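Local coordinates for protein chorismatase (Streptomyces hygroscopicus, PDB 4BPS) that hydrolyses chorismate to 3,4-dihydroxy-3,4-dihydrobenzoate and pyruvate, a step in the biosynthesis of the immunosuppressants FK506 and FK520, at residues 113-118 with 187-192; 124-129 with 191-196; 133-138 with 230-235; 265-270 with 310-315. All blocks are in the same frame, centred on the assembly; numbering follows the deposited sequence.

Contact 1: residues 113-118 with 187-192; sequences DATAAL and GGITCV
Residues 113-118 of helix 112-129 run nearly parallel to strand residues 189-192, with the two short axes 18° apart and 10.4 Å from each other at closest approach. Four buried side chains bridge this gap, and no hydrogen bond crosses it. Leu118 reaches the strand with its CD2 methyl, which rests 3.7 Å from CB of Cys191. The same CD2 lies 4.1 Å from Cys191 SG, so the methyl meets the side of the cysteine rather than the sulfur alone. CG of Leu118 stands anti to the backbone N (chi1 -180°), which extends the branch toward the strand. One helical turn earlier, Thr115 crosses Ile189 at about a right angle. Its OG1 sits 3.7 Å from CD1 of Ile189, a van der Waals contact between hydroxyl and methyl. The polar need of OG1 is met within the helix by a hydrogen bond with Tyr111 O. The layout is that of the YjgF fold, in which helices pack on one face of a beta sheet. Side chains alternate along the strand. Ile189 and Cys191 face the helix, while Thr190 and Val192 lie on the other side of the sheet, where Thr190 touches Thr60 and Val62. Ile189 extends CD1 through a straight outer torsion (chi2 -178°), which carries the methyl to the threonine. Phe158 of helix 154-169 packs on both Thr115 and Ile189. That helix also carries the substrate-binding residue Arg162, whose side chain comes within about 4 Å of the side chain of Thr115.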
loop_
_atom_site.group_PDB
_atom_site.type_symbol
_atom_site.label_atom_id
_atom_site.label_comp_id
_atom_site.label_asym_id
_atom_site.label_seq_id
_atom_site.Cartn_x
_atom_site.Cartn_y
_atom_site.Cartn_z
ATOM N N ASP A 113 4.462 -17.639 -9.956
ATOM C CA ASP A 113 3.414 -17.932 -10.921
ATOM C C ASP A 113 2.047 -17.463 -10.398
ATOM O O ASP A 113 1.248 -16.873 -11.131
ATOM C CB ASP A 113 3.382 -19.422 -11.234
ATOM C CG ASP A 113 4.661 -19.905 -11.893
ATOM O OD1 ASP A 113 5.259 -19.160 -12.702
ATOM O OD2 ASP A 113 5.072 -21.044 -11.624
ATOM N N ALA A 114 1.776 -17.701 -9.126
ATOM C CA ALA A 114 0.497 -17.299 -8.543
ATOM C C ALA A 114 0.361 -15.776 -8.469
ATOM O O ALA A 114 -0.738 -15.242 -8.646
ATOM C CB ALA A 114 0.360 -17.896 -7.157
ATOM N N THR A 115 1.477 -15.092 -8.229
ATOM C CA THR A 115 1.478 -13.630 -8.160
ATOM C C THR A 115 1.261 -13.043 -9.560
ATOM O O THR A 115 0.536 -12.056 -9.729
ATOM C CB THR A 115 2.785 -13.112 -7.560
ATOM O OG1 THR A 115 2.901 -13.589 -6.216
ATOM C CG2 THR A 115 2.840 -11.595 -7.524
ATOM N N ALA A 116 1.892 -13.634 -10.568
ATOM C CA ALA A 116 1.696 -13.168 -11.931
ATOM C C ALA A 116 0.230 -13.336 -12.328
ATOM O O ALA A 116 -0.360 -12.470 -12.989
ATOM C CB ALA A 116 2.605 -13.911 -12.914
ATOM N N ALA A 117 -0.379 -14.456 -11.924
ATOM C CA ALA A 117 -1.781 -14.696 -12.243
ATOM C C ALA A 117 -2.701 -13.701 -11.511
ATOM O O ALA A 117 -3.647 -13.177 -12.087
ATOM C CB ALA A 117 -2.165 -16.133 -11.930
ATOM N N LEU A 118 -2.405 -13.440 -10.243
ATOM C CA LEU A 118 -3.178 -12.511 -9.448
ATOM C C LEU A 118 -3.112 -11.119 -10.068
ATOM O O LEU A 118 -4.147 -10.482 -10.290
ATOM C CB LEU A 118 -2.618 -12.540 -8.015
ATOM C CG LEU A 118 -3.302 -11.630 -7.008
ATOM C CD1 LEU A 118 -3.150 -12.185 -5.588
ATOM C CD2 LEU A 118 -2.732 -10.215 -7.087
ATOM N N GLY A 187 -0.684 -16.516 5.832
ATOM C CA GLY A 187 -1.710 -16.176 4.874
ATOM C C GLY A 187 -1.291 -15.826 3.465
ATOM O O GLY A 187 -1.993 -15.055 2.796
ATOM N N GLY A 188 -0.191 -16.381 2.964
ATOM C CA GLY A 188 0.147 -16.161 1.562
ATOM C C GLY A 188 0.301 -14.684 1.218
ATOM O O GLY A 188 0.832 -13.890 1.999
ATOM N N ILE A 189 -0.148 -14.316 0.020
ATOM C CA ILE A 189 0.030 -12.961 -0.478
ATOM C C ILE A 189 -1.340 -12.348 -0.740
ATOM O O ILE A 189 -2.143 -12.911 -1.471
ATOM C CB ILE A 189 0.903 -12.912 -1.727
ATOM C CG1 ILE A 189 2.305 -13.479 -1.416
ATOM C CG2 ILE A 189 1.007 -11.468 -2.247
ATOM C CD1 ILE A 189 3.289 -13.438 -2.555
ATOM N N THR A 190 -1.575 -11.175 -0.140
ATOM C CA THR A 190 -2.814 -10.424 -0.305
ATOM C C THR A 190 -2.491 -9.115 -1.024
ATOM O O THR A 190 -1.559 -8.408 -0.635
ATOM C CB THR A 190 -3.448 -10.126 1.055
ATOM O OG1 THR A 190 -3.676 -11.340 1.768
ATOM C CG2 THR A 190 -4.774 -9.382 0.936
ATOM N N CYS A 191 -3.297 -8.810 -2.037
ATOM C CA CYS A 191 -3.185 -7.574 -2.801
ATOM C C CYS A 191 -4.468 -6.752 -2.664
ATOM O O CYS A 191 -5.584 -7.270 -2.831
ATOM C CB CYS A 191 -2.935 -7.892 -4.274
ATOM S SG CYS A 191 -2.881 -6.444 -5.382
ATOM N N VAL A 192 -4.287 -5.475 -2.318
ATOM C CA VAL A 192 -5.379 -4.521 -2.223
ATOM C C VAL A 192 -5.093 -3.429 -3.235
ATOM O O VAL A 192 -3.940 -3.034 -3.384
ATOM C CB VAL A 192 -5.440 -3.921 -0.789
ATOM C CG1 VAL A 192 -6.589 -2.940 -0.629
ATOM C CG2 VAL A 192 -5.489 -5.013 0.263
#

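Contact 2: residues 124-129 with 191-196; sequences QLTRSL and CVFLAA
Thr126 has its methyl CG2 anti to the carbonyl carbon, with OG1 between the backbone N and that carbon (chi1 64°), and this turns CG2 to the strand. Phe193 takes a similar first torsion, also 64°, which sends its ring toward the helix. The two side chains cross obliquely. CG2 of Thr126 lies 3.9 Å from CE2 of Phe193 and 4.1 Å from CB of Ala195, so one methyl touches two residues of the strand. Leu125 comes to the ring differently. Its CD2 approaches the edge near the ring plane, 4.3 Å from CZ of Phe193. This is helix-on-sheet packing of the YjgF fold, with the short axes 9.9 Å apart and inclined by 30°. Phe193 and Ala195, alternate residues of the strand, both face helix 112-129. Leu134 of the neighbouring strand touches both Thr126 and Phe193, and Ile90 touches Leu125 and Phe193. The hydroxyl of Thr126 is hydrogen-bonded to Phe123 O inside its helix. Beyond the packed side, Arg127 NH2 donates to Gln124 OE1 at 2.9 Å, and CA of Gln124 lies over one face of the guanidinium, toward its rim.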
loop_
_atom_site.group_PDB
_atom_site.type_symbol
_atom_site.label_atom_id
_atom_site.label_comp_id
_atom_site.label_asym_id
_atom_site.label_seq_id
_atom_site.Cartn_x
_atom_site.Cartn_y
_atom_site.Cartn_z
ATOM N N GLN A 124 -6.652 -7.172 -15.696
ATOM C CA GLN A 124 -7.795 -7.494 -16.541
ATOM C C GLN A 124 -9.101 -6.947 -15.992
ATOM O O GLN A 124 -9.932 -6.487 -16.765
ATOM C CB GLN A 124 -7.883 -8.998 -16.733
ATOM C CG GLN A 124 -9.040 -9.415 -17.626
ATOM C CD GLN A 124 -9.115 -8.646 -18.978
ATOM O OE1 GLN A 124 -8.105 -8.434 -19.645
ATOM N NE2 GLN A 124 -10.323 -8.232 -19.371
ATOM N N LEU A 125 -9.304 -7.010 -14.670
ATOM C CA LEU A 125 -10.526 -6.490 -14.072
ATOM C C LEU A 125 -10.608 -4.966 -14.247
ATOM O O LEU A 125 -11.660 -4.412 -14.563
ATOM C CB LEU A 125 -10.601 -6.831 -12.576
ATOM C CG LEU A 125 -11.926 -6.425 -11.916
ATOM C CD1 LEU A 125 -13.064 -7.304 -12.411
ATOM C CD2 LEU A 125 -11.800 -6.490 -10.388
ATOM N N THR A 126 -9.496 -4.278 -14.008
ATOM C CA THR A 126 -9.504 -2.835 -14.176
ATOM C C THR A 126 -9.829 -2.474 -15.617
ATOM O O THR A 126 -10.566 -1.514 -15.864
ATOM C CB THR A 126 -8.198 -2.173 -13.698
ATOM O OG1 THR A 126 -7.091 -2.614 -14.484
ATOM C CG2 THR A 126 -7.958 -2.420 -12.199
ATOM N N ARG A 127 -9.314 -3.234 -16.573
ATOM C CA ARG A 127 -9.655 -2.974 -17.972
ATOM C C ARG A 127 -11.131 -3.278 -18.259
ATOM O O ARG A 127 -11.843 -2.451 -18.853
ATOM C CB ARG A 127 -8.760 -3.790 -18.900
ATOM C CG ARG A 127 -7.349 -3.315 -18.937
ATOM C CD ARG A 127 -6.594 -3.967 -20.076
ATOM N NE ARG A 127 -6.467 -5.426 -19.953
ATOM C CZ ARG A 127 -5.436 -6.056 -19.386
ATOM N NH1 ARG A 127 -4.414 -5.376 -18.869
ATOM N NH2 ARG A 127 -5.424 -7.378 -19.348
ATOM N N SER A 128 -11.596 -4.456 -17.841
ATOM C CA SER A 128 -12.949 -4.888 -18.157
ATOM C C SER A 128 -14.025 -4.001 -17.530
ATOM O O SER A 128 -15.044 -3.722 -18.162
ATOM C CB SER A 128 -13.148 -6.324 -17.685
ATOM O OG SER A 128 -14.470 -6.747 -17.933
ATOM N N LEU A 129 -13.797 -3.562 -16.290
ATOM C CA LEU A 129 -14.777 -2.725 -15.614
ATOM C C LEU A 129 -14.674 -1.258 -16.031
ATOM O O LEU A 129 -15.599 -0.482 -15.779
ATOM C CB LEU A 129 -14.639 -2.825 -14.101
ATOM C CG LEU A 129 -15.009 -4.162 -13.452
ATOM C CD1 LEU A 129 -14.799 -4.093 -11.948
ATOM C CD2 LEU A 129 -16.436 -4.559 -13.720
ATOM N N CYS A 191 -3.297 -8.810 -2.037
ATOM C CA CYS A 191 -3.185 -7.574 -2.801
ATOM C C CYS A 191 -4.468 -6.752 -2.664
ATOM O O CYS A 191 -5.584 -7.270 -2.831
ATOM C CB CYS A 191 -2.935 -7.892 -4.274
ATOM S SG CYS A 191 -2.881 -6.444 -5.382
ATOM N N VAL A 192 -4.287 -5.475 -2.318
ATOM C CA VAL A 192 -5.379 -4.521 -2.223
ATOM C C VAL A 192 -5.093 -3.429 -3.235
ATOM O O VAL A 192 -3.940 -3.034 -3.384
ATOM C CB VAL A 192 -5.440 -3.921 -0.789
ATOM C CG1 VAL A 192 -6.589 -2.940 -0.629
ATOM C CG2 VAL A 192 -5.489 -5.013 0.263
ATOM N N PHE A 193 -6.118 -2.897 -3.899
ATOM C CA PHE A 193 -5.859 -1.824 -4.850
ATOM C C PHE A 193 -7.028 -0.860 -4.978
ATOM O O PHE A 193 -8.204 -1.221 -4.740
ATOM C CB PHE A 193 -5.482 -2.371 -6.245
ATOM C CG PHE A 193 -6.586 -3.149 -6.904
ATOM C CD1 PHE A 193 -6.754 -4.505 -6.632
ATOM C CD2 PHE A 193 -7.461 -2.527 -7.789
ATOM C CE1 PHE A 193 -7.777 -5.223 -7.223
ATOM C CE2 PHE A 193 -8.482 -3.240 -8.387
ATOM C CZ PHE A 193 -8.638 -4.592 -8.093
ATOM N N LEU A 194 -6.674 0.370 -5.332
ATOM C CA LEU A 194 -7.616 1.397 -5.748
ATOM C C LEU A 194 -7.333 1.743 -7.207
ATOM O O LEU A 194 -6.172 1.772 -7.626
ATOM C CB LEU A 194 -7.412 2.664 -4.915
ATOM C CG LEU A 194 -7.905 2.593 -3.474
ATOM C CD1 LEU A 194 -7.268 3.711 -2.651
ATOM C CD2 LEU A 194 -9.430 2.700 -3.421
ATOM N N ALA A 195 -8.390 2.027 -7.967
ATOM C CA ALA A 195 -8.249 2.395 -9.369
ATOM C C ALA A 195 -9.309 3.442 -9.723
ATOM O O ALA A 195 -10.324 3.586 -9.027
ATOM C CB ALA A 195 -8.405 1.184 -10.275
ATOM N N ALA A 196 -9.054 4.164 -10.811
ATOM C CA ALA A 196 -9.909 5.242 -11.279
ATOM C C ALA A 196 -10.383 4.996 -12.698
ATOM O O ALA A 196 -9.635 4.509 -13.560
ATOM C CB ALA A 196 -9.164 6.575 -11.200
#

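Contact 3: residues 133-138 with 230-235; sequences LLARTW and TWLGPP
Ala135 meets Thr230 and Leu232 where a classic beta bulge, formed by Ala135 and Arg136 facing Leu194, borders strand 229-232 of another sheet. The packing is tightest at the alanine methyl. The fork of Leu232 straddles it, with CD2 at 3.6 Å and CD1 at 3.7 Å from Ala135 CB. Anti placement of the leucine CG to its backbone N (chi1 -167°) aims the fork there. Beside it, Ala135 O looks onto Thr230, whose CB and CG2 are both 3.6 Å away from that oxygen. This buried carbonyl oxygen has no hydrogen-bond partner in the model. The hydroxyl OG1 of Thr230 is instead bonded to Ala178 N and Asn203 OD1. Arg136 takes no part. Its NH1 bonds Ile242 O, and its NH2 bonds Thr180 OG1 and Thr137 O, the latter in the guanidinium plane, with NE1 of Trp138 over one face, toward its rim. The outer side is looser. Leu133 is partly exposed and makes no contact with residues 230-235. Pro234 and Pro235 are exposed, and Trp231 points away from strand 133-142. Its NE1 donates to Gly233 O at 2.9 Å, from 44° above the carbonyl plane.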
loop_
_atom_site.group_PDB
_atom_site.type_symbol
_atom_site.label_atom_id
_atom_site.label_comp_id
_atom_site.label_asym_id
_atom_site.label_seq_id
_atom_site.Cartn_x
_atom_site.Cartn_y
_atom_site.Cartn_z
ATOM N N LEU A 133 -6.833 3.283 -14.494
ATOM C CA LEU A 133 -5.753 4.022 -13.838
ATOM C C LEU A 133 -5.581 3.515 -12.430
ATOM O O LEU A 133 -6.347 3.874 -11.538
ATOM C CB LEU A 133 -6.059 5.512 -13.834
ATOM C CG LEU A 133 -6.249 6.163 -15.206
ATOM C CD1 LEU A 133 -6.467 7.673 -15.016
ATOM C CD2 LEU A 133 -5.093 5.919 -16.159
ATOM N N LEU A 134 -4.590 2.658 -12.197
ATOM C CA LEU A 134 -4.340 2.243 -10.824
ATOM C C LEU A 134 -3.820 3.425 -10.005
ATOM O O LEU A 134 -2.998 4.203 -10.480
ATOM C CB LEU A 134 -3.319 1.105 -10.765
ATOM C CG LEU A 134 -3.833 -0.249 -11.217
ATOM C CD1 LEU A 134 -2.644 -1.196 -11.393
ATOM C CD2 LEU A 134 -4.793 -0.835 -10.177
ATOM N N ALA A 135 -4.317 3.530 -8.778
ATOM C CA ALA A 135 -4.035 4.659 -7.898
ATOM C C ALA A 135 -3.199 4.301 -6.678
ATOM O O ALA A 135 -2.530 5.170 -6.122
ATOM C CB ALA A 135 -5.342 5.279 -7.408
ATOM N N ARG A 136 -3.290 3.052 -6.224
ATOM C CA ARG A 136 -2.597 2.642 -5.013
ATOM C C ARG A 136 -2.657 1.129 -4.960
ATOM O O ARG A 136 -3.725 0.563 -5.245
ATOM C CB ARG A 136 -3.264 3.233 -3.762
ATOM C CG ARG A 136 -2.329 3.795 -2.733
ATOM C CD ARG A 136 -1.385 2.773 -2.093
ATOM N NE ARG A 136 -0.624 3.350 -0.983
ATOM C CZ ARG A 136 0.258 2.640 -0.297
ATOM N NH1 ARG A 136 0.909 3.183 0.720
ATOM N NH2 ARG A 136 0.495 1.394 -0.650
ATOM N N THR A 137 -1.566 0.456 -4.620
ATOM C CA THR A 137 -1.589 -0.970 -4.391
ATOM C C THR A 137 -0.939 -1.283 -3.049
ATOM O O THR A 137 -0.071 -0.547 -2.575
ATOM C CB THR A 137 -0.836 -1.758 -5.499
ATOM O OG1 THR A 137 0.549 -1.397 -5.495
ATOM C CG2 THR A 137 -1.449 -1.523 -6.864
ATOM N N TRP A 138 -1.352 -2.410 -2.457
ATOM C CA TRP A 138 -0.694 -2.925 -1.256
ATOM C C TRP A 138 -0.499 -4.421 -1.446
ATOM O O TRP A 138 -1.381 -5.110 -1.965
ATOM C CB TRP A 138 -1.539 -2.732 -0.010
ATOM C CG TRP A 138 -1.778 -1.319 0.458
ATOM C CD1 TRP A 138 -1.146 -0.693 1.491
ATOM C CD2 TRP A 138 -2.767 -0.381 -0.047
ATOM N NE1 TRP A 138 -1.684 0.565 1.675
ATOM C CE2 TRP A 138 -2.663 0.787 0.742
ATOM C CE3 TRP A 138 -3.727 -0.422 -1.065
ATOM C CZ2 TRP A 138 -3.490 1.904 0.552
ATOM C CZ3 TRP A 138 -4.543 0.686 -1.254
ATOM C CH2 TRP A 138 -4.423 1.831 -0.442
ATOM N N THR A 230 1.378 8.931 -5.304
ATOM C CA THR A 230 0.490 9.160 -6.423
ATOM C C THR A 230 -0.503 10.241 -6.037
ATOM O O THR A 230 -1.117 10.167 -4.963
ATOM C CB THR A 230 -0.294 7.874 -6.785
ATOM O OG1 THR A 230 0.653 6.873 -7.204
ATOM C CG2 THR A 230 -1.318 8.109 -7.892
ATOM N N TRP A 231 -0.651 11.242 -6.906
ATOM C CA TRP A 231 -1.724 12.227 -6.791
ATOM C C TRP A 231 -2.910 11.726 -7.610
ATOM O O TRP A 231 -2.756 11.429 -8.802
ATOM C CB TRP A 231 -1.280 13.608 -7.317
ATOM C CG TRP A 231 -2.453 14.543 -7.299
ATOM C CD1 TRP A 231 -3.397 14.718 -8.288
ATOM C CD2 TRP A 231 -2.900 15.333 -6.193
ATOM N NE1 TRP A 231 -4.383 15.601 -7.861
ATOM C CE2 TRP A 231 -4.099 15.988 -6.579
ATOM C CE3 TRP A 231 -2.394 15.561 -4.913
ATOM C CZ2 TRP A 231 -4.780 16.850 -5.725
ATOM C CZ3 TRP A 231 -3.084 16.406 -4.067
ATOM C CH2 TRP A 231 -4.248 17.045 -4.480
ATOM N N LEU A 232 -4.083 11.677 -6.989
ATOM C CA LEU A 232 -5.283 11.168 -7.658
ATOM C C LEU A 232 -6.397 12.188 -7.565
ATOM O O LEU A 232 -6.788 12.581 -6.459
ATOM C CB LEU A 232 -5.778 9.861 -7.028
ATOM C CG LEU A 232 -6.840 9.097 -7.836
ATOM C CD1 LEU A 232 -6.213 8.451 -9.050
ATOM C CD2 LEU A 232 -7.565 8.076 -6.958
ATOM N N GLY A 233 -6.979 12.571 -8.707
ATOM C CA GLY A 233 -8.194 13.372 -8.688
ATOM C C GLY A 233 -7.964 14.829 -9.011
ATOM O O GLY A 233 -6.866 15.263 -9.338
ATOM N N PRO A 234 -9.042 15.613 -8.947
ATOM C CA PRO A 234 -8.973 17.023 -9.318
ATOM C C PRO A 234 -8.140 17.816 -8.317
ATOM O O PRO A 234 -7.911 17.380 -7.179
ATOM C CB PRO A 234 -10.448 17.472 -9.283
ATOM C CG PRO A 234 -11.152 16.481 -8.466
ATOM C CD PRO A 234 -10.395 15.188 -8.559
ATOM N N PRO A 235 -7.645 18.988 -8.728
ATOM C CA PRO A 235 -6.813 19.785 -7.820
ATOM C C PRO A 235 -7.494 20.043 -6.467
ATOM O O PRO A 235 -6.839 19.971 -5.417
ATOM C CB PRO A 235 -6.582 21.080 -8.610
ATOM C CG PRO A 235 -6.646 20.646 -10.042
ATOM C CD PRO A 235 -7.716 19.584 -10.074
#

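Contact 4: residues 265-270 with 310-315; sequences VALDNM and RRVCAA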
loop_
_atom_site.group_PDB
_atom_site.type_symbol
_atom_site.label_atom_id
_atom_site.label_comp_id
_atom_site.label_asym_id
_atom_site.label_seq_id
_atom_site.Cartn_x
_atom_site.Cartn_y
_atom_site.Cartn_z
ATOM N N VAL A 265 15.146 8.901 8.508
ATOM C CA VAL A 265 15.326 9.009 7.068
ATOM C C VAL A 265 14.038 8.663 6.315
ATOM O O VAL A 265 13.719 9.277 5.301
ATOM C CB VAL A 265 16.522 8.162 6.582
ATOM C CG1 VAL A 265 16.574 8.107 5.057
ATOM C CG2 VAL A 265 17.814 8.766 7.138
ATOM N N ALA A 266 13.283 7.670 6.792
ATOM C CA ALA A 266 11.997 7.350 6.179
ATOM C C ALA A 266 11.090 8.576 6.211
ATOM O O ALA A 266 10.450 8.929 5.215
ATOM C CB ALA A 266 11.344 6.171 6.894
ATOM N N LEU A 267 11.004 9.232 7.368
ATOM C CA LEU A 267 10.184 10.434 7.494
ATOM C C LEU A 267 10.739 11.562 6.615
ATOM O O LEU A 267 9.973 12.303 6.013
ATOM C CB LEU A 267 10.091 10.835 8.959
ATOM C CG LEU A 267 9.238 9.896 9.821
ATOM C CD1 LEU A 267 9.487 10.184 11.314
ATOM C CD2 LEU A 267 7.779 10.041 9.483
ATOM N N ASP A 268 12.071 11.707 6.562
ATOM C CA ASP A 268 12.676 12.682 5.654
ATOM C C ASP A 268 12.279 12.401 4.206
ATOM O O ASP A 268 11.994 13.330 3.446
ATOM C CB ASP A 268 14.208 12.653 5.709
ATOM C CG ASP A 268 14.800 13.144 7.005
ATOM O OD1 ASP A 268 14.106 13.770 7.825
ATOM O OD2 ASP A 268 16.023 12.883 7.171
ATOM N N ASN A 269 12.295 11.126 3.809
ATOM C CA ASN A 269 11.930 10.773 2.439
ATOM C C ASN A 269 10.461 11.104 2.178
ATOM O O ASN A 269 10.100 11.643 1.114
ATOM C CB ASN A 269 12.176 9.290 2.190
ATOM C CG ASN A 269 13.636 8.985 1.836
ATOM O OD1 ASN A 269 14.300 9.786 1.182
ATOM N ND2 ASN A 269 14.106 7.783 2.188
HETATM N N MSE A 270 9.584 10.823 3.142
HETATM C CA MSE A 270 8.181 11.166 2.993
HETATM C C MSE A 270 8.019 12.682 2.834
HETATM O O MSE A 270 7.263 13.139 1.974
HETATM C CB MSE A 270 7.417 10.641 4.211
HETATM C CG MSE A 270 5.960 11.040 4.249
HETATM SE SE MSE A 270 4.975 10.219 5.723
HETATM C CE MSE A 270 4.557 8.506 4.896
ATOM N N ARG A 310 7.562 4.652 17.844
ATOM C CA ARG A 310 6.391 5.452 18.183
ATOM C C ARG A 310 6.822 6.856 18.623
ATOM O O ARG A 310 6.220 7.852 18.204
ATOM C CB ARG A 310 5.578 4.789 19.294
ATOM C CG ARG A 310 4.224 5.454 19.489
ATOM C CD ARG A 310 3.395 4.780 20.596
ATOM N NE ARG A 310 3.142 3.354 20.333
ATOM C CZ ARG A 310 2.197 2.885 19.522
ATOM N NH1 ARG A 310 1.378 3.720 18.892
ATOM N NH2 ARG A 310 2.056 1.573 19.352
ATOM N N ARG A 311 7.871 6.922 19.443
ATOM C CA ARG A 311 8.325 8.198 19.980
ATOM C C ARG A 311 8.969 9.074 18.900
ATOM O O ARG A 311 8.749 10.292 18.873
ATOM C CB ARG A 311 9.274 7.985 21.179
ATOM C CG ARG A 311 8.561 7.367 22.395
ATOM C CD ARG A 311 9.388 7.373 23.689
ATOM N NE ARG A 311 10.817 7.171 23.462
ATOM C CZ ARG A 311 11.437 5.995 23.532
ATOM N NH1 ARG A 311 10.752 4.894 23.822
ATOM N NH2 ARG A 311 12.749 5.922 23.307
ATOM N N VAL A 312 9.748 8.478 18.002
ATOM C CA VAL A 312 10.316 9.227 16.900
ATOM C C VAL A 312 9.222 9.816 16.035
ATOM O O VAL A 312 9.283 10.996 15.646
ATOM C CB VAL A 312 11.249 8.331 16.046
ATOM C CG1 VAL A 312 11.662 9.048 14.772
ATOM C CG2 VAL A 312 12.481 7.898 16.839
ATOM N N CYS A 313 8.219 9.006 15.729
ATOM C CA CYS A 313 7.138 9.470 14.890
ATOM C C CYS A 313 6.336 10.563 15.590
ATOM O O CYS A 313 5.952 11.536 14.957
ATOM C CB CYS A 313 6.228 8.312 14.483
ATOM S SG CYS A 313 6.997 7.185 13.277
ATOM N N ALA A 314 6.059 10.396 16.880
ATOM C CA ALA A 314 5.268 11.362 17.627
ATOM C C ALA A 314 5.947 12.735 17.687
ATOM O O ALA A 314 5.276 13.752 17.867
ATOM C CB ALA A 314 4.993 10.857 19.022
ATOM N N ALA A 315 7.272 12.787 17.554
ATOM C CA ALA A 315 7.959 14.055 17.561
ATOM C C ALA A 315 7.831 14.799 16.235
ATOM O O ALA A 315 8.148 15.989 16.178
ATOM C CB ALA A 315 9.446 13.843 17.886
#
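OD1 of Asn269 is hydrogen-bonded by Arg272 NH2 and Asn206 ND2, on the side of helix 259-274 turned away from the contact that Leu267 makes with Val312 and Cys313. Four partners fix the amide; the two bonds of its ND2, to the carbonyl oxygens of Ala246 and Ile248, tie the helix to strand 239-249. Ile248 lines the ligand pocket, so Asn269 probably belongs to its second shell. On the other side, Leu267 alone carries the contact for residues 265-270. Its CD1 lies 4.2 Å from CG1 of Val312 and 4.4 Å from SG of Cys313. It also reaches the backbone, with CD1 4.3 Å from Cys313 CA. These touches of CD1 are not especially close, and no hydrogen bond spans the two segments. CG of Leu267 is anti to the carbonyl carbon (chi1 -71°), and the outer torsion of 166° carries CD1 further to the second helix. The CA atoms of Leu267 and Cys313 are 8.1 Å apart. Helix 306-314 links the parallel neighbouring strands 296-300 and 323-327 in a beta-alpha-beta crossover, and helix 259-274 lies beside it, in keeping with the YjgF fold. Val312 is partly exposed, whereas Leu267 and Cys313 are buried. At the margin, OD1 of Asp268 forms a salt bridge with NH2 of Arg316, just past residues 310-315.

Contacts 1 and 2 lie along the same helix and strand, with centres about 14 Å apart. Contact 3 starts from the adjacent strand of that sheet, its centre about 12 Å from that of contact 2. The backbones join there: Leu194 O is 2.8 Å from Ala135 N. Contact 3 then leads to the sheet that contains strand 229-232. Contact 4 packs helices on that sheet, about 30 Å from contact 1 between centres and on the opposite side of the chain's centre. The ligand pocket lies among them. The side chain of Cys191 is about 9 Å from the bound 3-(2-carboxyethyl)benzoic acid, and that of Cys313 is about 10 Å from the side chain of Glu338, the proton acceptor.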